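Local coordinates for protein ESSB (Geobacillus thermodenitrificans, PDB 4ANO) that is an integral membrane component of the type VII secretion system, represented here by its cytoplasmic, protein-kinase-related part, and probably takes part in protein export, at residues V48-R54 with F124-V128; I88-I92 with L191-E195; H101-I107 with P136-D141. All coordinates share one frame. Numbering follows the deposited sequence.

Contact 1: residues V48-R54 with F124-V128; sequences VDPCIVR and FFLHV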
loop_
_atom_site.group_PDB
_atom_site.type_symbol
_atom_site.label_atom_id
_atom_site.label_comp_id
_atom_site.label_asym_id
_atom_site.label_seq_id
_atom_site.Cartn_x
_atom_site.Cartn_y
_atom_site.Cartn_z
ATOM N N VAL A 48 -4.033 14.701 4.186
ATOM C CA VAL A 48 -3.154 13.535 4.193
ATOM C C VAL A 48 -1.851 13.883 3.509
ATOM O O VAL A 48 -0.785 13.705 4.071
ATOM C CB VAL A 48 -3.809 12.302 3.577
ATOM C CG1 VAL A 48 -2.818 11.095 3.537
ATOM C CG2 VAL A 48 -5.129 12.045 4.366
ATOM N N ASP A 49 -1.939 14.391 2.301
ATOM C CA ASP A 49 -0.663 14.588 1.567
ATOM C C ASP A 49 -1.000 15.712 0.612
ATOM O O ASP A 49 -2.070 15.798 0.144
ATOM C CB ASP A 49 -0.197 13.286 0.895
ATOM C CG ASP A 49 -1.071 12.897 -0.310
ATOM O OD1 ASP A 49 -0.923 13.525 -1.371
ATOM O OD2 ASP A 49 -1.861 11.898 -0.210
ATOM N N PRO A 50 -0.061 16.598 0.347
ATOM C CA PRO A 50 -0.491 17.691 -0.549
ATOM C C PRO A 50 -0.774 17.283 -2.027
ATOM O O PRO A 50 -1.520 18.015 -2.732
ATOM C CB PRO A 50 0.675 18.643 -0.462
ATOM C CG PRO A 50 1.940 17.711 -0.267
ATOM C CD PRO A 50 1.385 16.430 0.463
ATOM N N CYS A 51 -0.241 16.143 -2.479
ATOM C CA CYS A 51 -0.469 15.750 -3.906
ATOM C C CYS A 51 -1.843 15.269 -4.314
ATOM O O CYS A 51 -2.358 15.600 -5.387
ATOM C CB CYS A 51 0.557 14.670 -4.276
ATOM S SG CYS A 51 2.250 15.415 -4.192
ATOM N N ILE A 52 -2.530 14.579 -3.397
ATOM C CA ILE A 52 -3.719 13.828 -3.811
ATOM C C ILE A 52 -4.861 14.503 -3.134
ATOM O O ILE A 52 -4.793 14.747 -1.921
ATOM C CB ILE A 52 -3.611 12.326 -3.338
ATOM C CG1 ILE A 52 -2.554 11.615 -4.178
ATOM C CG2 ILE A 52 -4.955 11.635 -3.543
ATOM C CD1 ILE A 52 -2.371 10.210 -3.710
ATOM N N VAL A 53 -5.846 14.901 -3.906
ATOM C CA VAL A 53 -7.037 15.622 -3.390
ATOM C C VAL A 53 -8.073 14.520 -2.998
ATOM O O VAL A 53 -8.169 13.486 -3.697
ATOM C CB VAL A 53 -7.571 16.625 -4.453
ATOM C CG1 VAL A 53 -9.071 17.100 -4.167
ATOM C CG2 VAL A 53 -6.647 17.893 -4.609
ATOM N N ARG A 54 -8.775 14.717 -1.863
ATOM C CA ARG A 54 -9.838 13.827 -1.379
ATOM C C ARG A 54 -11.019 14.672 -1.049
ATOM O O ARG A 54 -10.883 15.617 -0.277
ATOM C CB ARG A 54 -9.434 13.033 -0.118
ATOM C CG ARG A 54 -8.237 12.142 -0.355
ATOM C CD ARG A 54 -7.827 11.214 0.845
ATOM N NE ARG A 54 -6.549 10.488 0.546
ATOM C CZ ARG A 54 -5.363 11.001 0.261
ATOM N NH1 ARG A 54 -5.067 12.335 0.187
ATOM N NH2 ARG A 54 -4.400 10.163 -0.016
ATOM N N PHE A 124 2.334 6.822 -2.616
ATOM C CA PHE A 124 1.236 7.503 -1.995
ATOM C C PHE A 124 0.046 6.601 -1.886
ATOM O O PHE A 124 -0.289 5.865 -2.781
ATOM C CB PHE A 124 0.807 8.732 -2.776
ATOM C CG PHE A 124 1.837 9.811 -2.793
ATOM C CD1 PHE A 124 3.073 9.625 -3.517
ATOM C CD2 PHE A 124 1.664 10.969 -2.043
ATOM C CE1 PHE A 124 4.087 10.650 -3.485
ATOM C CE2 PHE A 124 2.659 11.959 -2.006
ATOM C CZ PHE A 124 3.861 11.789 -2.710
ATOM N N PHE A 125 -0.704 6.729 -0.781
ATOM C CA PHE A 125 -1.925 5.968 -0.614
ATOM C C PHE A 125 -3.108 6.686 -1.135
ATOM O O PHE A 125 -3.206 7.935 -0.994
ATOM C CB PHE A 125 -2.176 5.668 0.900
ATOM C CG PHE A 125 -1.156 4.822 1.480
ATOM C CD1 PHE A 125 -1.193 3.455 1.257
ATOM C CD2 PHE A 125 -0.121 5.349 2.202
ATOM C CE1 PHE A 125 -0.247 2.628 1.777
ATOM C CE2 PHE A 125 0.881 4.546 2.689
ATOM C CZ PHE A 125 0.840 3.176 2.455
ATOM N N LEU A 126 -4.048 5.958 -1.697
ATOM C CA LEU A 126 -5.257 6.468 -2.125
ATOM C C LEU A 126 -6.234 6.628 -0.972
ATOM O O LEU A 126 -6.537 7.757 -0.561
ATOM C CB LEU A 126 -5.885 5.580 -3.212
ATOM C CG LEU A 126 -5.038 5.648 -4.504
ATOM C CD1 LEU A 126 -5.283 4.512 -5.414
ATOM C CD2 LEU A 126 -5.338 6.991 -5.217
ATOM N N HIS A 127 -6.711 5.533 -0.453
ATOM C CA HIS A 127 -7.629 5.558 0.701
ATOM C C HIS A 127 -6.834 5.474 2.029
ATOM O O HIS A 127 -5.887 4.712 2.120
ATOM C CB HIS A 127 -8.564 4.379 0.682
ATOM C CG HIS A 127 -9.407 4.290 1.925
ATOM N ND1 HIS A 127 -10.428 5.167 2.202
ATOM C CD2 HIS A 127 -9.243 3.543 3.027
ATOM C CE1 HIS A 127 -10.905 4.927 3.408
ATOM N NE2 HIS A 127 -10.236 3.904 3.919
ATOM N N VAL A 128 -7.262 6.263 3.035
ATOM C CA VAL A 128 -6.612 6.193 4.378
ATOM C C VAL A 128 -7.735 6.148 5.392
ATOM O O VAL A 128 -8.810 6.719 5.166
ATOM C CB VAL A 128 -5.806 7.472 4.549
ATOM C CG1 VAL A 128 -5.205 7.496 5.880
ATOM C CG2 VAL A 128 -4.590 7.516 3.494
#

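Contact 2: residues I88-I92 with L191-E195; sequences IRAAI and LAVLE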
loop_
_atom_site.group_PDB
_atom_site.type_symbol
_atom_site.label_atom_id
_atom_site.label_comp_id
_atom_site.label_asym_id
_atom_site.label_seq_id
_atom_site.Cartn_x
_atom_site.Cartn_y
_atom_site.Cartn_z
ATOM N N ILE A 88 12.809 -2.553 -6.033
ATOM C CA ILE A 88 13.258 -2.742 -4.613
ATOM C C ILE A 88 13.434 -1.384 -3.959
ATOM O O ILE A 88 13.138 -1.233 -2.757
ATOM C CB ILE A 88 14.635 -3.471 -4.500
ATOM C CG1 ILE A 88 14.477 -4.900 -4.976
ATOM C CG2 ILE A 88 15.196 -3.431 -2.976
ATOM C CD1 ILE A 88 15.897 -5.514 -5.293
ATOM N N ARG A 89 13.837 -0.361 -4.735
ATOM C CA ARG A 89 14.030 0.969 -4.121
ATOM C C ARG A 89 12.673 1.499 -3.740
ATOM O O ARG A 89 12.538 2.131 -2.676
ATOM C CB ARG A 89 14.770 1.938 -5.067
ATOM C CG ARG A 89 16.334 1.816 -4.916
ATOM C CD ARG A 89 17.091 2.640 -5.997
ATOM N NE ARG A 89 18.556 2.392 -6.009
ATOM C CZ ARG A 89 19.368 2.623 -7.061
ATOM N NH1 ARG A 89 18.883 3.100 -8.211
ATOM N NH2 ARG A 89 20.682 2.367 -6.980
ATOM N N ALA A 90 11.686 1.323 -4.636
ATOM C CA ALA A 90 10.309 1.690 -4.390
ATOM C C ALA A 90 9.725 1.048 -3.138
ATOM O O ALA A 90 8.975 1.707 -2.359
ATOM C CB ALA A 90 9.415 1.397 -5.619
ATOM N N ALA A 91 10.082 -0.212 -2.938
ATOM C CA ALA A 91 9.597 -1.012 -1.818
ATOM C C ALA A 91 10.224 -0.500 -0.525
ATOM O O ALA A 91 9.556 -0.386 0.494
ATOM C CB ALA A 91 9.915 -2.475 -2.022
ATOM N N ILE A 92 11.504 -0.126 -0.590
ATOM C CA ILE A 92 12.132 0.543 0.564
ATOM C C ILE A 92 11.465 1.850 1.006
ATOM O O ILE A 92 11.200 2.040 2.210
ATOM C CB ILE A 92 13.685 0.688 0.321
ATOM C CG1 ILE A 92 14.334 -0.711 0.228
ATOM C CG2 ILE A 92 14.326 1.549 1.384
ATOM C CD1 ILE A 92 15.849 -0.697 -0.159
ATOM N N LEU A 191 12.861 -3.917 6.516
ATOM C CA LEU A 191 13.742 -2.914 5.910
ATOM C C LEU A 191 15.203 -3.409 5.816
ATOM O O LEU A 191 15.831 -3.269 4.758
ATOM C CB LEU A 191 13.607 -1.576 6.627
ATOM C CG LEU A 191 14.435 -0.445 6.027
ATOM C CD1 LEU A 191 13.803 -0.071 4.713
ATOM C CD2 LEU A 191 14.460 0.764 6.941
ATOM N N ALA A 192 15.732 -4.061 6.860
ATOM C CA ALA A 192 17.100 -4.661 6.763
ATOM C C ALA A 192 17.290 -5.681 5.644
ATOM O O ALA A 192 18.371 -5.689 4.984
ATOM C CB ALA A 192 17.481 -5.290 8.078
ATOM N N VAL A 193 16.265 -6.524 5.420
ATOM C CA VAL A 193 16.306 -7.603 4.414
ATOM C C VAL A 193 16.344 -6.926 3.033
ATOM O O VAL A 193 17.239 -7.203 2.198
ATOM C CB VAL A 193 15.077 -8.588 4.493
ATOM C CG1 VAL A 193 14.955 -9.404 3.215
ATOM C CG2 VAL A 193 15.159 -9.540 5.809
ATOM N N LEU A 194 15.431 -5.984 2.821
ATOM C CA LEU A 194 15.451 -5.186 1.597
ATOM C C LEU A 194 16.786 -4.483 1.361
ATOM O O LEU A 194 17.220 -4.391 0.191
ATOM C CB LEU A 194 14.323 -4.169 1.528
ATOM C CG LEU A 194 12.924 -4.739 1.392
ATOM C CD1 LEU A 194 11.905 -3.661 1.629
ATOM C CD2 LEU A 194 12.752 -5.293 -0.059
ATOM N N GLU A 195 17.424 -3.985 2.425
ATOM C CA GLU A 195 18.632 -3.215 2.212
ATOM C C GLU A 195 19.749 -4.097 1.716
ATOM O O GLU A 195 20.506 -3.710 0.826
ATOM C CB GLU A 195 19.075 -2.484 3.452
ATOM C CG GLU A 195 19.762 -1.175 3.042
ATOM C CD GLU A 195 18.749 -0.096 2.750
ATOM O OE1 GLU A 195 17.901 0.139 3.632
ATOM O OE2 GLU A 195 18.804 0.516 1.669
#

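Contact 3: residues H101-I107 with P136-D141; sequences HSARRLI and PDEWDD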
loop_
_atom_site.group_PDB
_atom_site.type_symbol
_atom_site.label_atom_id
_atom_site.label_comp_id
_atom_site.label_asym_id
_atom_site.label_seq_id
_atom_site.Cartn_x
_atom_site.Cartn_y
_atom_site.Cartn_z
ATOM N N HIS A 101 3.447 4.886 13.287
ATOM C CA HIS A 101 2.042 5.359 13.320
ATOM C C HIS A 101 1.936 6.903 13.106
ATOM O O HIS A 101 2.859 7.701 13.435
ATOM C CB HIS A 101 1.341 5.039 14.650
ATOM C CG HIS A 101 1.171 3.579 14.969
ATOM N ND1 HIS A 101 1.007 3.132 16.267
ATOM C CD2 HIS A 101 1.087 2.476 14.181
ATOM C CE1 HIS A 101 0.843 1.820 16.266
ATOM N NE2 HIS A 101 0.876 1.398 15.013
ATOM N N SER A 102 0.812 7.306 12.535
ATOM C CA SER A 102 0.470 8.742 12.428
ATOM C C SER A 102 0.068 9.291 13.779
ATOM O O SER A 102 -0.573 8.583 14.559
ATOM C CB SER A 102 -0.720 8.876 11.499
ATOM O OG SER A 102 -1.401 10.108 11.713
ATOM N N ALA A 103 0.411 10.553 14.061
ATOM C CA ALA A 103 -0.067 11.217 15.310
ATOM C C ALA A 103 -1.418 11.896 15.080
ATOM O O ALA A 103 -2.105 12.353 16.041
ATOM C CB ALA A 103 0.997 12.238 15.883
ATOM N N ARG A 104 -1.827 11.919 13.811
ATOM C CA ARG A 104 -3.028 12.677 13.427
ATOM C C ARG A 104 -4.240 11.775 13.136
ATOM O O ARG A 104 -5.098 12.157 12.342
ATOM C CB ARG A 104 -2.738 13.597 12.221
ATOM C CG ARG A 104 -1.334 14.158 12.188
ATOM C CD ARG A 104 -1.201 15.037 10.977
ATOM N NE ARG A 104 -0.797 14.260 9.807
ATOM C CZ ARG A 104 -1.177 14.510 8.558
ATOM N NH1 ARG A 104 -2.019 15.512 8.289
ATOM N NH2 ARG A 104 -0.714 13.735 7.577
ATOM N N ARG A 105 -4.340 10.615 13.811
ATOM C CA ARG A 105 -5.509 9.724 13.698
ATOM C C ARG A 105 -5.523 8.896 12.369
ATOM O O ARG A 105 -6.403 8.088 12.142
ATOM C CB ARG A 105 -6.841 10.491 13.869
ATOM C CG ARG A 105 -7.231 10.810 15.326
ATOM C CD ARG A 105 -8.586 11.531 15.426
ATOM N NE ARG A 105 -8.558 12.772 14.692
ATOM C CZ ARG A 105 -9.424 13.142 13.742
ATOM N NH1 ARG A 105 -10.457 12.394 13.445
ATOM N NH2 ARG A 105 -9.262 14.306 13.131
ATOM N N LEU A 106 -4.556 9.105 11.497
ATOM C CA LEU A 106 -4.591 8.420 10.156
ATOM C C LEU A 106 -4.071 6.983 10.236
ATOM O O LEU A 106 -3.089 6.726 10.940
ATOM C CB LEU A 106 -3.801 9.206 9.103
ATOM C CG LEU A 106 -4.324 10.608 8.921
ATOM C CD1 LEU A 106 -3.299 11.294 7.941
ATOM C CD2 LEU A 106 -5.725 10.602 8.344
ATOM N N ILE A 107 -4.737 6.027 9.603
ATOM C CA ILE A 107 -4.346 4.612 9.675
ATOM C C ILE A 107 -4.186 4.052 8.287
ATOM O O ILE A 107 -5.110 4.186 7.459
ATOM C CB ILE A 107 -5.356 3.775 10.476
ATOM C CG1 ILE A 107 -5.453 4.327 11.929
ATOM C CG2 ILE A 107 -4.999 2.279 10.446
ATOM C CD1 ILE A 107 -6.536 3.631 12.837
ATOM N N PRO A 136 -9.602 1.653 7.599
ATOM C CA PRO A 136 -9.222 0.872 8.816
ATOM C C PRO A 136 -9.219 1.826 10.007
ATOM O O PRO A 136 -8.574 2.896 9.985
ATOM C CB PRO A 136 -7.813 0.356 8.473
ATOM C CG PRO A 136 -7.295 1.423 7.525
ATOM C CD PRO A 136 -8.509 1.741 6.647
ATOM N N ASP A 137 -9.953 1.452 11.035
ATOM C CA ASP A 137 -10.222 2.414 12.141
ATOM C C ASP A 137 -9.553 2.073 13.490
ATOM O O ASP A 137 -9.832 2.707 14.497
ATOM C CB ASP A 137 -11.773 2.562 12.319
ATOM C CG ASP A 137 -12.468 1.260 12.743
ATOM O OD1 ASP A 137 -11.818 0.281 13.183
ATOM O OD2 ASP A 137 -13.703 1.149 12.587
ATOM N N GLU A 138 -8.683 1.076 13.452
ATOM C CA GLU A 138 -7.858 0.688 14.586
ATOM C C GLU A 138 -6.450 0.303 14.099
ATOM O O GLU A 138 -6.222 -0.195 12.993
ATOM C CB GLU A 138 -8.508 -0.483 15.343
ATOM C CG GLU A 138 -8.155 -1.792 14.796
ATOM C CD GLU A 138 -9.218 -2.457 13.943
ATOM O OE1 GLU A 138 -9.992 -3.236 14.585
ATOM O OE2 GLU A 138 -9.169 -2.293 12.664
ATOM N N TRP A 139 -5.470 0.502 14.968
ATOM C CA TRP A 139 -4.164 -0.060 14.653
ATOM C C TRP A 139 -4.156 -1.568 14.760
ATOM O O TRP A 139 -4.778 -2.142 15.675
ATOM C CB TRP A 139 -3.172 0.451 15.709
ATOM C CG TRP A 139 -2.878 1.901 15.563
ATOM C CD1 TRP A 139 -2.602 2.586 14.392
ATOM C CD2 TRP A 139 -2.797 2.851 16.627
ATOM N NE1 TRP A 139 -2.364 3.916 14.682
ATOM C CE2 TRP A 139 -2.486 4.106 16.044
ATOM C CE3 TRP A 139 -2.924 2.759 18.028
ATOM C CZ2 TRP A 139 -2.329 5.285 16.829
ATOM C CZ3 TRP A 139 -2.778 3.933 18.813
ATOM C CH2 TRP A 139 -2.493 5.179 18.203
ATOM N N ASP A 140 -3.367 -2.186 13.862
ATOM C CA ASP A 140 -3.092 -3.643 13.939
ATOM C C ASP A 140 -1.752 -3.800 13.252
ATOM O O ASP A 140 -1.651 -3.886 12.014
ATOM C CB ASP A 140 -4.227 -4.416 13.274
ATOM C CG ASP A 140 -4.013 -5.882 13.326
ATOM O OD1 ASP A 140 -2.852 -6.327 13.496
ATOM O OD2 ASP A 140 -5.039 -6.598 13.182
ATOM N N ASP A 141 -0.716 -3.761 14.069
ATOM C CA ASP A 141 0.627 -3.844 13.492
ATOM C C ASP A 141 0.923 -5.116 12.749
ATOM O O ASP A 141 1.664 -5.101 11.796
ATOM C CB ASP A 141 1.681 -3.581 14.520
ATOM C CG ASP A 141 1.635 -2.178 14.981
ATOM O OD1 ASP A 141 1.099 -1.349 14.178
ATOM O OD2 ASP A 141 2.072 -1.915 16.106
HETATM O O HOH W 1 -1.194 4.952 11.937
HETATM O O HOH W 2 -3.029 6.668 14.030
#

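Contact 1: residues V48-R54 with F124-V128
Phe124 sets its side chain over a turn formed by residues 49 to 52: its CB lies 3.6 Å from CD1 of Ile52, its CD2 3.7 Å from OD1 of Asp49, and the centroid of its ring 4.9 Å from SG of Cys51, an oblique sulfur-aromatic contact. The turn is held by an Asx motif, in which Ile52 N donates to Asp49 OD1 (2.8 Å). In a kinase-like fold this would probably be the loop leading into an N-lobe strand, here 53-58, where it meets the exit of strand 123-125. Arg54 NE donates to Leu126 O at 2.9 Å, while its NH2 makes a weak bond to Phe125 O at 2.7 Å, so the edge of the guanidinium faces two successive carbonyls. The same NH2 forms a salt bridge with Asp49 OD2 (3.1 Å), placing the positive charge between carboxylate and backbone. Beyond it, Val48 CG1 packs on Val128 CG2 at 4.0 Å, and Phe73 also meets the Phe124 ring.

Contact 2: residues I88-I92 with L191-E195
Helix packing is often carried by a few aliphatic side chains, and the segment 191-195 illustrates this as it runs antiparallel to 88-92, with axes 10.1 Å apart at closest approach and 158° between their directions. Leu191 comes first, its CD1 reaching CG2 of Ile92 at 3.7 Å where the two backbones are nearest, CA to CA 6.6 Å. One turn on, the CA-to-CB bond of Leu194 points toward the partner segment. Its CB meets CG1 of Ile92 (3.7 Å), its CD1 approaches CB of Ala91 (4.3 Å), and its CD2 lies 4.2 Å from CG2 of Ile88; the leucine also touches Val152 of helix 141-155. Glu195 then curls its side chain back so that OE2 stands 3.7 Å from CD1 of Ile92. The contact thus joins helix 84-98 to the long C-terminal helix 187-207 in the largely helical half of this kinase-related domain. No hydrogen bond crosses between the segments, so the contact rests on van der Waals packing of aliphatic groups, with the Glu195 carboxylate at its margin.

Contact 3: residues H101-I107 with P136-D141
Two rings in the m well at chi1, His101 and Trp139, stack face to face: with chi2 at 157° and -45°, the imidazole lies on the five-membered ring of the indole, centroids 3.7 Å apart and planes 4° from parallel. In this pose NE2 of His101 donates to OD1 of Asp141 at 2.9 Å. Ile107, in its mt rotamer, extends CD1 to within 3.4 Å of Glu138 N, while its CG2 touches CG of Pro136 (3.8 Å), a proline preceded by a cis peptide. Ser102 turns to t, so that OG accepts from Arg104 N (2.8 Å) in an ST turn, and two waters link the Ser102 backbone, Leu106 O and Trp139 NE1, the second only weakly to NE1. Residues 136-141 follow strand 129-130 and lead into helix 141-155, with Asp140 at its N-cap; in a kinase-like fold this would probably correspond to the end of the activation segment. The donor NE2 is protonated, so a stacked ring is tied at its edge to a carboxylate about 3 Å from a bound sodium ion.

Contacts 1 and 3 form a continuous patch: their centres are 15 Å apart and they touch, with Val128 CG1 3.7 Å from Ile107 O and Val48 O 3.5 Å from Arg104 NH2. Residues 124-128 of contact 1 lead straight into strand 129-130, which pairs with strand 106-107 of contact 3. Contact 2 stands apart, its centre 23 Å from each of the others and its nearest atoms about 8 Å from contact 1 and 12 Å from contact 3. Helix 84-98 bridges that gap, since Phe125 packs on its later turns and the chain runs on from this helix to strand 106-107. Of the three, contact 3 lies beside the sodium ion.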